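Local coordinates for protein putative kinase (Chloroflexus aurantiacus, PDB 2RHM) that is of unknown function but, having a P-loop NTPase fold, is probably a kinase that binds a nucleoside triphosphate and transfers its phosphate, at residues Ile8-His13 / Thr19-Ala24; Thr27-Pro32 / Trp181-Leu186; Val119-Ser124 / Thr168-Ile173; Leu163-Thr168 / Asn176-Trp181. One frame throughout, in Å; residues are numbered along the deposited sequence.

Contact 1 of 4, residues Ile8-His13 / Thr19-Ala24; sequences IIVTGH and TTLSQA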
loop_
_atom_site.group_PDB
_atom_site.type_symbol
_atom_site.label_atom_id
_atom_site.label_comp_id
_atom_site.label_asym_id
_atom_site.label_seq_id
_atom_site.Cartn_x
_atom_site.Cartn_y
_atom_site.Cartn_z
ATOM N N ILE B 8 -8.281 9.750 7.400
ATOM C CA ILE B 8 -8.205 9.740 8.851
ATOM C C ILE B 8 -6.755 9.557 9.233
ATOM O O ILE B 8 -6.169 8.517 8.954
ATOM C CB ILE B 8 -9.098 8.624 9.455
ATOM C CG1 ILE B 8 -10.561 8.847 9.018
ATOM C CG2 ILE B 8 -8.962 8.600 10.966
ATOM C CD1 ILE B 8 -11.367 7.594 9.030
ATOM N N ILE B 9 -6.189 10.595 9.849
ATOM C CA ILE B 9 -4.803 10.604 10.237
ATOM C C ILE B 9 -4.705 10.305 11.723
ATOM O O ILE B 9 -5.260 11.028 12.546
ATOM C CB ILE B 9 -4.142 11.973 9.937
ATOM C CG1 ILE B 9 -4.176 12.268 8.431
ATOM C CG2 ILE B 9 -2.711 12.045 10.494
ATOM C CD1 ILE B 9 -5.347 13.148 8.018
ATOM N N VAL B 10 -4.028 9.216 12.046
ATOM C CA VAL B 10 -3.751 8.871 13.434
ATOM C C VAL B 10 -2.283 9.073 13.712
ATOM O O VAL B 10 -1.427 8.414 13.118
ATOM C CB VAL B 10 -4.159 7.434 13.785
ATOM C CG1 VAL B 10 -3.976 7.188 15.261
ATOM C CG2 VAL B 10 -5.606 7.182 13.394
ATOM N N THR B 11 -2.002 10.015 14.613
ATOM C CA THR B 11 -0.631 10.389 14.921
ATOM C C THR B 11 -0.350 10.255 16.415
ATOM O O THR B 11 -1.241 10.001 17.202
ATOM C CB THR B 11 -0.312 11.800 14.416
ATOM O OG1 THR B 11 1.110 12.011 14.452
ATOM C CG2 THR B 11 -1.046 12.834 15.234
ATOM N N GLY B 12 0.915 10.378 16.784
ATOM C CA GLY B 12 1.339 10.252 18.159
ATOM C C GLY B 12 2.777 9.858 18.181
ATOM O O GLY B 12 3.287 9.288 17.206
ATOM N N HIS B 13 3.443 10.135 19.291
ATOM C CA HIS B 13 4.781 9.602 19.473
ATOM C C HIS B 13 4.742 8.056 19.587
ATOM O O HIS B 13 3.702 7.468 19.842
ATOM C CB HIS B 13 5.437 10.214 20.701
ATOM C CG HIS B 13 5.899 11.615 20.499
ATOM N ND1 HIS B 13 6.674 11.993 19.425
ATOM C CD2 HIS B 13 5.725 12.727 21.252
ATOM C CE1 HIS B 13 6.962 13.279 19.530
ATOM N NE2 HIS B 13 6.402 13.748 20.632
ATOM N N THR B 19 -1.117 2.652 17.394
ATOM C CA THR B 19 -1.260 1.404 16.659
ATOM C C THR B 19 -2.596 0.746 17.000
ATOM O O THR B 19 -3.422 0.457 16.126
ATOM C CB THR B 19 -0.126 0.421 16.975
ATOM O OG1 THR B 19 1.122 1.056 16.720
ATOM C CG2 THR B 19 -0.266 -0.796 16.135
ATOM N N THR B 20 -2.843 0.545 18.284
ATOM C CA THR B 20 -4.081 -0.114 18.711
ATOM C C THR B 20 -5.319 0.658 18.285
ATOM O O THR B 20 -6.283 0.073 17.792
ATOM C CB THR B 20 -4.090 -0.278 20.235
ATOM O OG1 THR B 20 -3.047 -1.191 20.587
ATOM C CG2 THR B 20 -5.438 -0.837 20.725
ATOM N N LEU B 21 -5.272 1.965 18.491
ATOM C CA LEU B 21 -6.358 2.849 18.149
ATOM C C LEU B 21 -6.666 2.862 16.652
ATOM O O LEU B 21 -7.824 2.758 16.246
ATOM C CB LEU B 21 -6.074 4.251 18.670
ATOM C CG LEU B 21 -7.222 5.251 18.519
ATOM C CD1 LEU B 21 -7.166 6.309 19.608
ATOM C CD2 LEU B 21 -7.297 5.909 17.126
ATOM N N SER B 22 -5.629 2.947 15.823
ATOM C CA SER B 22 -5.847 2.944 14.384
ATOM C C SER B 22 -6.445 1.603 13.922
ATOM O O SER B 22 -7.325 1.559 13.054
ATOM C CB SER B 22 -4.549 3.257 13.650
ATOM O OG SER B 22 -3.621 2.218 13.824
ATOM N N GLN B 23 -6.012 0.509 14.536
ATOM C CA GLN B 23 -6.551 -0.810 14.200
ATOM C C GLN B 23 -8.035 -0.941 14.604
ATOM O O GLN B 23 -8.855 -1.528 13.871
ATOM C CB GLN B 23 -5.673 -1.898 14.817
ATOM C CG GLN B 23 -4.271 -1.986 14.161
ATOM C CD GLN B 23 -3.322 -2.984 14.844
ATOM O OE1 GLN B 23 -3.571 -3.450 15.961
ATOM N NE2 GLN B 23 -2.219 -3.298 14.167
ATOM N N ALA B 24 -8.376 -0.403 15.771
ATOM C CA ALA B 24 -9.758 -0.339 16.236
ATOM C C ALA B 24 -10.641 0.507 15.308
ATOM O O ALA B 24 -11.819 0.198 15.118
ATOM C CB ALA B 24 -9.817 0.244 17.655
#

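Contact 2 of 4, residues Thr27-Pro32 / Trp181-Leu186; sequences TGLRLP and WVRQHL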
loop_
_atom_site.group_PDB
_atom_site.type_symbol
_atom_site.label_atom_id
_atom_site.label_comp_id
_atom_site.label_asym_id
_atom_site.label_seq_id
_atom_site.Cartn_x
_atom_site.Cartn_y
_atom_site.Cartn_z
ATOM N N THR B 27 -11.255 -1.552 12.079
ATOM C CA THR B 27 -12.292 -2.563 12.335
ATOM C C THR B 27 -13.665 -1.930 12.541
ATOM O O THR B 27 -14.677 -2.438 12.044
ATOM C CB THR B 27 -11.917 -3.401 13.591
ATOM O OG1 THR B 27 -10.650 -4.022 13.378
ATOM C CG2 THR B 27 -12.933 -4.449 13.866
ATOM N N GLY B 28 -13.692 -0.818 13.264
ATOM C CA GLY B 28 -14.931 -0.111 13.577
ATOM C C GLY B 28 -15.578 0.644 12.431
ATOM O O GLY B 28 -16.804 0.791 12.403
ATOM N N LEU B 29 -14.767 1.120 11.492
ATOM C CA LEU B 29 -15.255 1.878 10.332
ATOM C C LEU B 29 -15.169 1.070 9.024
ATOM O O LEU B 29 -15.609 1.554 7.976
ATOM C CB LEU B 29 -14.440 3.159 10.164
ATOM C CG LEU B 29 -14.321 4.123 11.353
ATOM C CD1 LEU B 29 -13.239 5.151 11.087
ATOM C CD2 LEU B 29 -15.642 4.788 11.658
ATOM N N ARG B 30 -14.614 -0.141 9.097
ATOM C CA ARG B 30 -14.391 -0.988 7.931
ATOM C C ARG B 30 -13.635 -0.225 6.835
ATOM O O ARG B 30 -14.069 -0.150 5.685
ATOM C CB ARG B 30 -15.714 -1.552 7.403
ATOM C CG ARG B 30 -16.493 -2.332 8.450
ATOM C CD ARG B 30 -17.819 -2.845 7.911
ATOM N NE ARG B 30 -17.596 -3.751 6.795
ATOM C CZ ARG B 30 -17.240 -5.030 6.916
ATOM N NH1 ARG B 30 -17.065 -5.586 8.115
ATOM N NH2 ARG B 30 -17.050 -5.760 5.828
ATOM N N LEU B 31 -12.486 0.314 7.206
ATOM C CA LEU B 31 -11.652 1.088 6.275
ATOM C C LEU B 31 -10.250 0.507 6.172
ATOM O O LEU B 31 -9.769 -0.167 7.102
ATOM C CB LEU B 31 -11.572 2.565 6.705
ATOM C CG LEU B 31 -12.873 3.377 6.709
ATOM C CD1 LEU B 31 -12.599 4.758 7.267
ATOM C CD2 LEU B 31 -13.468 3.463 5.314
ATOM N N PRO B 32 -9.586 0.745 5.024
ATOM C CA PRO B 32 -8.203 0.321 4.862
ATOM C C PRO B 32 -7.300 1.098 5.806
ATOM O O PRO B 32 -7.572 2.271 6.129
ATOM C CB PRO B 32 -7.869 0.675 3.401
ATOM C CG PRO B 32 -9.152 1.016 2.765
ATOM C CD PRO B 32 -10.087 1.449 3.834
ATOM N N TRP B 181 -16.953 9.188 17.473
ATOM C CA TRP B 181 -16.470 10.539 17.191
ATOM C C TRP B 181 -16.076 10.685 15.721
ATOM O O TRP B 181 -16.516 11.622 15.045
ATOM C CB TRP B 181 -15.309 10.891 18.115
ATOM C CG TRP B 181 -14.828 12.321 17.948
ATOM C CD1 TRP B 181 -15.282 13.427 18.598
ATOM C CD2 TRP B 181 -13.801 12.770 17.063
ATOM N NE1 TRP B 181 -14.591 14.532 18.178
ATOM C CE2 TRP B 181 -13.680 14.163 17.229
ATOM C CE3 TRP B 181 -12.967 12.129 16.144
ATOM C CZ2 TRP B 181 -12.755 14.926 16.503
ATOM C CZ3 TRP B 181 -12.054 12.881 15.435
ATOM C CH2 TRP B 181 -11.956 14.264 15.619
ATOM N N VAL B 182 -15.277 9.744 15.223
ATOM C CA VAL B 182 -14.911 9.719 13.802
ATOM C C VAL B 182 -16.149 9.537 12.906
ATOM O O VAL B 182 -16.305 10.249 11.922
ATOM C CB VAL B 182 -13.857 8.607 13.474
ATOM C CG1 VAL B 182 -13.543 8.594 11.990
ATOM C CG2 VAL B 182 -12.588 8.818 14.251
ATOM N N ARG B 183 -17.039 8.601 13.247
ATOM C CA ARG B 183 -18.246 8.388 12.434
ATOM C C ARG B 183 -19.058 9.659 12.285
ATOM O O ARG B 183 -19.487 9.990 11.182
ATOM C CB ARG B 183 -19.136 7.273 13.004
ATOM C CG ARG B 183 -18.537 5.910 12.870
ATOM C CD ARG B 183 -19.501 4.806 13.279
ATOM N NE ARG B 183 -20.520 4.554 12.261
ATOM C CZ ARG B 183 -21.797 4.934 12.323
ATOM N NH1 ARG B 183 -22.274 5.612 13.365
ATOM N NH2 ARG B 183 -22.622 4.622 11.323
ATOM N N GLN B 184 -19.264 10.377 13.390
ATOM C CA GLN B 184 -20.035 11.615 13.345
ATOM C C GLN B 184 -19.398 12.555 12.337
ATOM O O GLN B 184 -20.077 13.101 11.462
ATOM C CB GLN B 184 -20.111 12.279 14.717
ATOM N N HIS B 185 -18.079 12.705 12.431
ATOM C CA HIS B 185 -17.361 13.571 11.501
ATOM C C HIS B 185 -17.340 13.070 10.044
ATOM O O HIS B 185 -17.351 13.881 9.116
ATOM C CB HIS B 185 -15.967 13.883 12.055
ATOM C CG HIS B 185 -16.003 14.815 13.221
ATOM N ND1 HIS B 185 -16.255 16.160 13.075
ATOM C CD2 HIS B 185 -15.880 14.600 14.551
ATOM C CE1 HIS B 185 -16.262 16.738 14.264
ATOM N NE2 HIS B 185 -16.039 15.812 15.177
ATOM N N LEU B 186 -17.352 11.757 9.837
ATOM C CA LEU B 186 -17.478 11.198 8.485
ATOM C C LEU B 186 -18.871 11.483 7.917
ATOM O O LEU B 186 -19.022 11.732 6.713
ATOM C CB LEU B 186 -17.279 9.677 8.473
ATOM C CG LEU B 186 -15.907 9.087 8.759
ATOM C CD1 LEU B 186 -16.006 7.582 8.836
ATOM C CD2 LEU B 186 -14.911 9.508 7.695
#

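Contact 3 of 4, residues Val119-Ser124 / Thr168-Ile173; sequences VERILS and TFPEQI. With BEZ (benzoic acid), chain G.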
loop_
_atom_site.group_PDB
_atom_site.type_symbol
_atom_site.label_atom_id
_atom_site.label_comp_id
_atom_site.label_asym_id
_atom_site.label_seq_id
_atom_site.Cartn_x
_atom_site.Cartn_y
_atom_site.Cartn_z
ATOM N N VAL B 119 7.787 5.138 28.658
ATOM C CA VAL B 119 9.040 4.421 28.916
ATOM C C VAL B 119 8.753 2.955 29.266
ATOM O O VAL B 119 9.406 2.060 28.731
ATOM C CB VAL B 119 9.915 5.099 29.987
ATOM C CG1 VAL B 119 11.050 4.161 30.433
ATOM C CG2 VAL B 119 10.511 6.406 29.451
ATOM N N GLU B 120 7.764 2.709 30.122
ATOM C CA GLU B 120 7.367 1.336 30.468
ATOM C C GLU B 120 6.997 0.507 29.233
ATOM O O GLU B 120 7.423 -0.645 29.104
ATOM C CB GLU B 120 6.190 1.343 31.444
ATOM N N ARG B 121 6.226 1.103 28.316
ATOM C CA ARG B 121 5.766 0.409 27.122
ATOM C C ARG B 121 6.889 0.096 26.164
ATOM O O ARG B 121 6.983 -1.015 25.642
ATOM C CB ARG B 121 4.725 1.246 26.381
ATOM C CG ARG B 121 3.414 1.308 27.069
ATOM C CD ARG B 121 2.456 2.250 26.370
ATOM N NE ARG B 121 1.226 2.343 27.145
ATOM C CZ ARG B 121 0.269 3.239 26.957
ATOM N NH1 ARG B 121 0.375 4.155 26.000
ATOM N NH2 ARG B 121 -0.801 3.217 27.739
ATOM N N ILE B 122 7.734 1.088 25.912
ATOM C CA ILE B 122 8.860 0.910 25.011
ATOM C C ILE B 122 9.709 -0.266 25.483
ATOM O O ILE B 122 10.027 -1.167 24.704
ATOM C CB ILE B 122 9.703 2.201 24.927
ATOM C CG1 ILE B 122 8.960 3.237 24.092
ATOM C CG2 ILE B 122 11.072 1.933 24.308
ATOM C CD1 ILE B 122 9.607 4.582 24.088
ATOM N N LEU B 123 10.037 -0.266 26.767
ATOM C CA LEU B 123 10.873 -1.310 27.354
ATOM C C LEU B 123 10.242 -2.699 27.289
ATOM O O LEU B 123 10.888 -3.648 26.840
ATOM C CB LEU B 123 11.211 -0.964 28.805
ATOM C CG LEU B 123 12.183 0.197 29.025
ATOM C CD1 LEU B 123 12.287 0.526 30.504
ATOM C CD2 LEU B 123 13.558 -0.125 28.450
ATOM N N SER B 124 8.993 -2.817 27.734
ATOM C CA SER B 124 8.298 -4.104 27.736
ATOM C C SER B 124 8.078 -4.655 26.321
ATOM O O SER B 124 8.219 -5.850 26.097
ATOM C CB SER B 124 6.962 -3.998 28.474
ATOM O OG SER B 124 6.071 -3.124 27.810
ATOM N N THR B 168 -2.621 7.261 28.861
ATOM C CA THR B 168 -1.855 7.021 30.082
ATOM C C THR B 168 -2.527 5.957 30.948
ATOM O O THR B 168 -1.859 5.055 31.480
ATOM C CB THR B 168 -1.734 8.307 30.899
ATOM O OG1 THR B 168 -1.033 9.297 30.138
ATOM C CG2 THR B 168 -0.981 8.056 32.198
ATOM N N PHE B 169 -3.849 6.070 31.090
ATOM C CA PHE B 169 -4.657 5.097 31.834
ATOM C C PHE B 169 -5.641 4.432 30.871
ATOM O O PHE B 169 -6.746 4.940 30.662
ATOM C CB PHE B 169 -5.369 5.795 32.981
ATOM C CG PHE B 169 -4.430 6.528 33.888
ATOM C CD1 PHE B 169 -3.615 5.832 34.763
ATOM C CD2 PHE B 169 -4.338 7.909 33.848
ATOM C CE1 PHE B 169 -2.724 6.502 35.586
ATOM C CE2 PHE B 169 -3.456 8.584 34.668
ATOM C CZ PHE B 169 -2.646 7.880 35.540
ATOM N N PRO B 170 -5.233 3.299 30.262
ATOM C CA PRO B 170 -6.017 2.626 29.223
ATOM C C PRO B 170 -7.443 2.244 29.615
ATOM O O PRO B 170 -8.328 2.237 28.753
ATOM C CB PRO B 170 -5.201 1.357 28.932
ATOM C CG PRO B 170 -3.844 1.665 29.370
ATOM C CD PRO B 170 -3.977 2.579 30.534
ATOM N N GLU B 171 -7.656 1.913 30.889
ATOM C CA GLU B 171 -8.979 1.557 31.390
ATOM C C GLU B 171 -10.009 2.668 31.185
ATOM O O GLU B 171 -11.204 2.398 31.099
ATOM C CB GLU B 171 -8.905 1.225 32.885
ATOM N N GLN B 172 -9.548 3.913 31.128
ATOM C CA GLN B 172 -10.438 5.054 30.966
ATOM C C GLN B 172 -10.830 5.297 29.519
ATOM O O GLN B 172 -11.708 6.110 29.252
ATOM C CB GLN B 172 -9.767 6.313 31.494
ATOM C CG GLN B 172 -9.404 6.254 32.945
ATOM C CD GLN B 172 -8.905 7.580 33.448
ATOM O OE1 GLN B 172 -8.309 8.359 32.699
ATOM N NE2 GLN B 172 -9.159 7.858 34.716
ATOM N N ILE B 173 -10.169 4.605 28.594
ATOM C CA ILE B 173 -10.409 4.773 27.168
ATOM C C ILE B 173 -11.600 3.940 26.716
ATOM O O ILE B 173 -11.630 2.718 26.918
ATOM C CB ILE B 173 -9.169 4.354 26.356
ATOM C CG1 ILE B 173 -7.957 5.217 26.729
ATOM C CG2 ILE B 173 -9.454 4.404 24.857
ATOM C CD1 ILE B 173 -8.125 6.710 26.457
HETATM C C BEZ G . 5.920 1.232 19.290
HETATM O O1 BEZ G . 5.088 0.387 19.702
HETATM O O2 BEZ G . 5.588 2.065 18.404
HETATM C C1 BEZ G . 7.303 1.242 19.862
HETATM C C2 BEZ G . 7.646 0.318 20.846
HETATM C C3 BEZ G . 8.931 0.329 21.368
HETATM C C4 BEZ G . 9.862 1.260 20.913
HETATM C C5 BEZ G . 9.504 2.187 19.933
HETATM C C6 BEZ G . 8.224 2.175 19.398
#

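Contact 4 of 4, residues Leu163-Thr168 / Asn176-Trp181; sequences LTVDTT and NAIVQW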
loop_
_atom_site.group_PDB
_atom_site.type_symbol
_atom_site.label_atom_id
_atom_site.label_comp_id
_atom_site.label_asym_id
_atom_site.label_seq_id
_atom_site.Cartn_x
_atom_site.Cartn_y
_atom_site.Cartn_z
ATOM N N LEU B 163 -8.968 15.183 17.451
ATOM C CA LEU B 163 -9.274 14.592 18.756
ATOM C C LEU B 163 -7.967 14.183 19.351
ATOM O O LEU B 163 -7.202 13.511 18.681
ATOM C CB LEU B 163 -10.124 13.337 18.588
ATOM C CG LEU B 163 -10.454 12.550 19.874
ATOM C CD1 LEU B 163 -11.347 13.383 20.730
ATOM C CD2 LEU B 163 -11.100 11.213 19.526
ATOM N N THR B 164 -7.715 14.549 20.605
ATOM C CA THR B 164 -6.545 14.043 21.331
ATOM C C THR B 164 -6.980 13.014 22.346
ATOM O O THR B 164 -7.900 13.250 23.148
ATOM C CB THR B 164 -5.739 15.135 22.008
ATOM O OG1 THR B 164 -5.164 15.965 21.003
ATOM C CG2 THR B 164 -4.622 14.540 22.866
ATOM N N VAL B 165 -6.328 11.861 22.276
ATOM C CA VAL B 165 -6.620 10.727 23.130
ATOM C C VAL B 165 -5.414 10.414 24.036
ATOM O O VAL B 165 -4.338 10.008 23.581
ATOM C CB VAL B 165 -7.041 9.510 22.282
ATOM C CG1 VAL B 165 -7.284 8.295 23.174
ATOM C CG2 VAL B 165 -8.289 9.860 21.464
ATOM N N ASP B 166 -5.602 10.623 25.336
ATOM C CA ASP B 166 -4.576 10.328 26.327
ATOM C C ASP B 166 -4.755 8.884 26.800
ATOM O O ASP B 166 -5.773 8.526 27.410
ATOM C CB ASP B 166 -4.653 11.330 27.491
ATOM C CG ASP B 166 -3.425 11.279 28.408
ATOM O OD1 ASP B 166 -2.808 10.201 28.587
ATOM O OD2 ASP B 166 -3.088 12.343 28.976
ATOM N N THR B 167 -3.765 8.054 26.486
ATOM C CA THR B 167 -3.810 6.634 26.822
ATOM C C THR B 167 -2.984 6.268 28.058
ATOM O O THR B 167 -2.684 5.095 28.276
ATOM C CB THR B 167 -3.307 5.771 25.658
ATOM O OG1 THR B 167 -1.918 6.043 25.451
ATOM C CG2 THR B 167 -4.111 6.046 24.393
ATOM N N THR B 168 -2.621 7.261 28.861
ATOM C CA THR B 168 -1.855 7.021 30.082
ATOM C C THR B 168 -2.527 5.957 30.948
ATOM O O THR B 168 -1.859 5.055 31.480
ATOM C CB THR B 168 -1.734 8.307 30.899
ATOM O OG1 THR B 168 -1.033 9.297 30.138
ATOM C CG2 THR B 168 -0.981 8.056 32.198
ATOM N N ASN B 176 -15.124 2.573 21.547
ATOM C CA ASN B 176 -16.275 2.824 20.687
ATOM C C ASN B 176 -16.598 4.301 20.641
ATOM O O ASN B 176 -17.073 4.794 19.626
ATOM C CB ASN B 176 -17.553 2.072 21.080
ATOM C CG ASN B 176 -18.724 2.430 20.129
ATOM O OD1 ASN B 176 -18.583 2.314 18.900
ATOM N ND2 ASN B 176 -19.830 2.942 20.680
ATOM N N ALA B 177 -16.382 5.006 21.750
ATOM C CA ALA B 177 -16.644 6.439 21.768
ATOM C C ALA B 177 -15.755 7.138 20.748
ATOM O O ALA B 177 -16.200 8.040 20.024
ATOM C CB ALA B 177 -16.427 7.011 23.178
ATOM N N ILE B 178 -14.502 6.698 20.657
ATOM C CA ILE B 178 -13.553 7.273 19.710
ATOM C C ILE B 178 -13.985 6.943 18.281
ATOM O O ILE B 178 -14.036 7.820 17.433
ATOM C CB ILE B 178 -12.121 6.797 19.999
ATOM C CG1 ILE B 178 -11.690 7.265 21.404
ATOM C CG2 ILE B 178 -11.176 7.325 18.938
ATOM C CD1 ILE B 178 -10.489 6.524 21.962
ATOM N N VAL B 179 -14.370 5.696 18.024
ATOM C CA VAL B 179 -14.900 5.333 16.714
ATOM C C VAL B 179 -16.127 6.183 16.367
ATOM O O VAL B 179 -16.218 6.693 15.254
ATOM C CB VAL B 179 -15.270 3.841 16.629
ATOM C CG1 VAL B 179 -16.067 3.551 15.346
ATOM C CG2 VAL B 179 -14.017 2.975 16.696
ATOM N N GLN B 180 -17.052 6.347 17.317
ATOM C CA GLN B 180 -18.257 7.172 17.077
ATOM C C GLN B 180 -17.939 8.638 16.774
ATOM O O GLN B 180 -18.614 9.259 15.943
ATOM C CB GLN B 180 -19.250 7.091 18.243
ATOM C CG GLN B 180 -19.885 5.726 18.402
ATOM C CD GLN B 180 -20.361 5.170 17.084
ATOM O OE1 GLN B 180 -21.080 5.840 16.340
ATOM N NE2 GLN B 180 -19.941 3.945 16.772
ATOM N N TRP B 181 -16.953 9.188 17.473
ATOM C CA TRP B 181 -16.470 10.539 17.191
ATOM C C TRP B 181 -16.076 10.685 15.721
ATOM O O TRP B 181 -16.516 11.622 15.045
ATOM C CB TRP B 181 -15.309 10.891 18.115
ATOM C CG TRP B 181 -14.828 12.321 17.948
ATOM C CD1 TRP B 181 -15.282 13.427 18.598
ATOM C CD2 TRP B 181 -13.801 12.770 17.063
ATOM N NE1 TRP B 181 -14.591 14.532 18.178
ATOM C CE2 TRP B 181 -13.680 14.163 17.229
ATOM C CE3 TRP B 181 -12.967 12.129 16.144
ATOM C CZ2 TRP B 181 -12.755 14.926 16.503
ATOM C CZ3 TRP B 181 -12.054 12.881 15.435
ATOM C CH2 TRP B 181 -11.956 14.264 15.619
#

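Contact 1 of 4, residues Ile8-His13 / Thr19-Ala24
Val10 sets CG1 trans to its own backbone N (chi1 -174°), while Leu21 on the facing helix likewise swings CG away from its N (chi1 -173°); the two branches thereby meet obliquely, Val10 CG1 lying 4.0 Å from Leu21 CD2. The other methyl of the valine turns to the next residue of the helix, with Val10 CG2 4.1 Å from Ser22 CB. It is thus the methylene of the serine, not its hydroxyl, that packs on the strand. Ser22 OG is folded back along its own helix, where it lies 2.9 Å from Thr19 O and also within bonding distance of Lys18 O, so this buried polar atom is satisfied without help from the sheet. Strand 6-12 and helix 18-29 form the strand-loop-helix unit of the P-loop NTPase fold, and Gly12, Gly17, Lys18 and Thr19 between and at their ends are consistent with a Walker A motif. Gly12 takes an extended conformation with positive phi (156°) that suits a residue lacking CB as the chain leaves the sheet. The strand runs centrally in the parallel sheet, bonded through its backbone to the strands holding Met82 and Ile107. Leu25, one turn further along the helix, continues the packing on Val10, and Leu21 also reaches Ile109 of the neighbouring strand and Ile178 of helix 175-187.

Contact 2 of 4, residues Thr27-Pro32 / Trp181-Leu186
Leu29 carries this contact with Val182, Arg183 and Leu186 single-handed. Its CB points at helix 175-187, and CG, anti to the carbonyl carbon (chi1 -54°), extends that line before the chain forks. Branch CD1 prolongs the side chain and meets Val182 end to side, the two residues crossing at about a right angle with Leu29 CD1 3.6 Å from Val182 CG1. Branch CD2 runs alongside the aliphatic stem of Arg183 in the opposite sense: Leu29 CD2 is 3.3 Å from Arg183 CG, short for two saturated carbons and doubtful as a measure of the packing, and 4.2 Å from Arg183 CD. The same methyl reaches the next turn of the helix, where Leu29 CD2 lies 4.0 Å from Leu186 CD1. Between them, the two methyls join the close of helix 18-29, the helix that follows the probable P-loop, to the last helix of the chain; both helices lie against the parallel sheet, and Ile8 of its central strand touches Leu29 and Val182. Directly after Leu29 the backbone turns at Arg30, which has positive phi and leaves the helical conformation on the way to strand 33-35. Arg183 bends at its third torsion (76°), lifting the guanidinium clear of the leucine, and NH1 bonds to Gln180 on its own helix. Elsewhere on that helix, His185 CD2 sits 3.5 Å above the centre of the Trp181 ring. Arg30 and Pro32 pack on Gln75 and Ser76 of the second subunit.

Contact 3 of 4, residues Val119-Ser124 / Thr168-Ile173
Arg121 meets Pro170 at the protein surface, the arginine reaching out from helix 115-127 and the proline facing it from the opposite direction. The touching atoms are Arg121 NH2 and Pro170 CG, 3.8 Å apart, with the ring carbon at the edge of the guanidinium and close to its plane. Thr168 O approaches the same group obliquely, but at 4.3 Å from Arg121 NH2 it makes no hydrogen bond. The bonds that hold the guanidinium come from just beyond: NH2 gives a proton to Thr167 O and NH1 to Ala15 O, so both terminal nitrogens are engaged by backbone carbonyls. A side chain extended from CG to NE gives Arg121 the reach for this. Pro170 is placed by a short 3-10 turn, in which Gln172 N bonds to Phe169 O at 3.0 Å. Just before it, Thr168 CG2 lies 3.5 Å above one face of the Phe169 ring, displaced toward its rim. Next to Arg121, Ile122 looks to another side of the helix and packs on benzoic acid, with Ile122 CG2 3.7 Å from ring carbon C4 of the ligand, the atom para to the carboxylate-bearing carbon. Arg125, one turn along, bonds to the ligand, and Ala15 also lines this pocket. Arg121 thus joins helix 115-127, the loop after the last strand and, through Ala15 O, the probable Walker A loop, consistent with the loops gathered at the C-terminal ends of the strands round the nucleotide site of P-loop kinases.

Contact 4 of 4, residues Leu163-Thr168 / Asn176-Trp181
Edge strand 162-166 of the parallel sheet and helix 175-187 are the closing strand-loop-helix unit of the fold; the axes of 163-166 and 176-181 run antiparallel (171°, 10.9 Å apart at closest), and the two meet through Leu163, Val165, Ile178 and Trp181. Leu163 CB stands over one face of the indole in a CH-pi contact, 3.6 Å from the centroid of the Trp181 six-membered ring and 9° off its normal. The leucine directs CG away from its backbone N (chi1 176°), which carries CD2 across to the residue one turn earlier on the helix, with Leu163 CD2 3.9 Å from Ile178 CG2. Ile178 uses its other end on the strand: Ile178 CD1 reaches tip to tip to the valine, 3.9 Å from Val165 CG1 and also close to Val165 CG2. At the end of the strand, Asp166 starts an Asx turn: its OD1 accepts the backbone N of Thr168 at 3.0 Å and also the threonine hydroxyl, which approaches on the syn side. That hydroxyl oxygen in turn accepts from Ser114 N. On the helix, Gln180 NE2 bonds to Asn176 OD1 at 3.0 Å, one turn back. Leu21 of helix 18-29 covers Val165 and Ile178 from within the core. With no hydrogen bond crossing between strand and helix, their attachment rests on dispersion and on the aromatic face; the Asx turn and the Gln180-Asn176 bond stay within their own segments.

Contacts 1, 2 and 4 form one continuous apolar layer on a single face of the sheet. Leu21 CD1 of contact 1 lies 4.1 Å from Ile178 CD1 of contact 4, and Ile8 CD1 lies 3.7 Å from Leu29 CD1 of contact 2; Leu29 CD2 in turn comes within 3.9 Å of Val179 CG1. Contacts 2 and 4 share Trp181 and helix 175-187. Contact 3 stands further off, its centre about 24 Å from that of contact 2, yet Thr168 and a probable hydrogen bond from Arg121 NH2 to Thr167 O (2.7 Å) tie it to contact 4. Of the four, contact 3 holds Ile122 of the benzoic acid pocket; Ser22 of contact 1 has its side chain about 10 Å from the ligand.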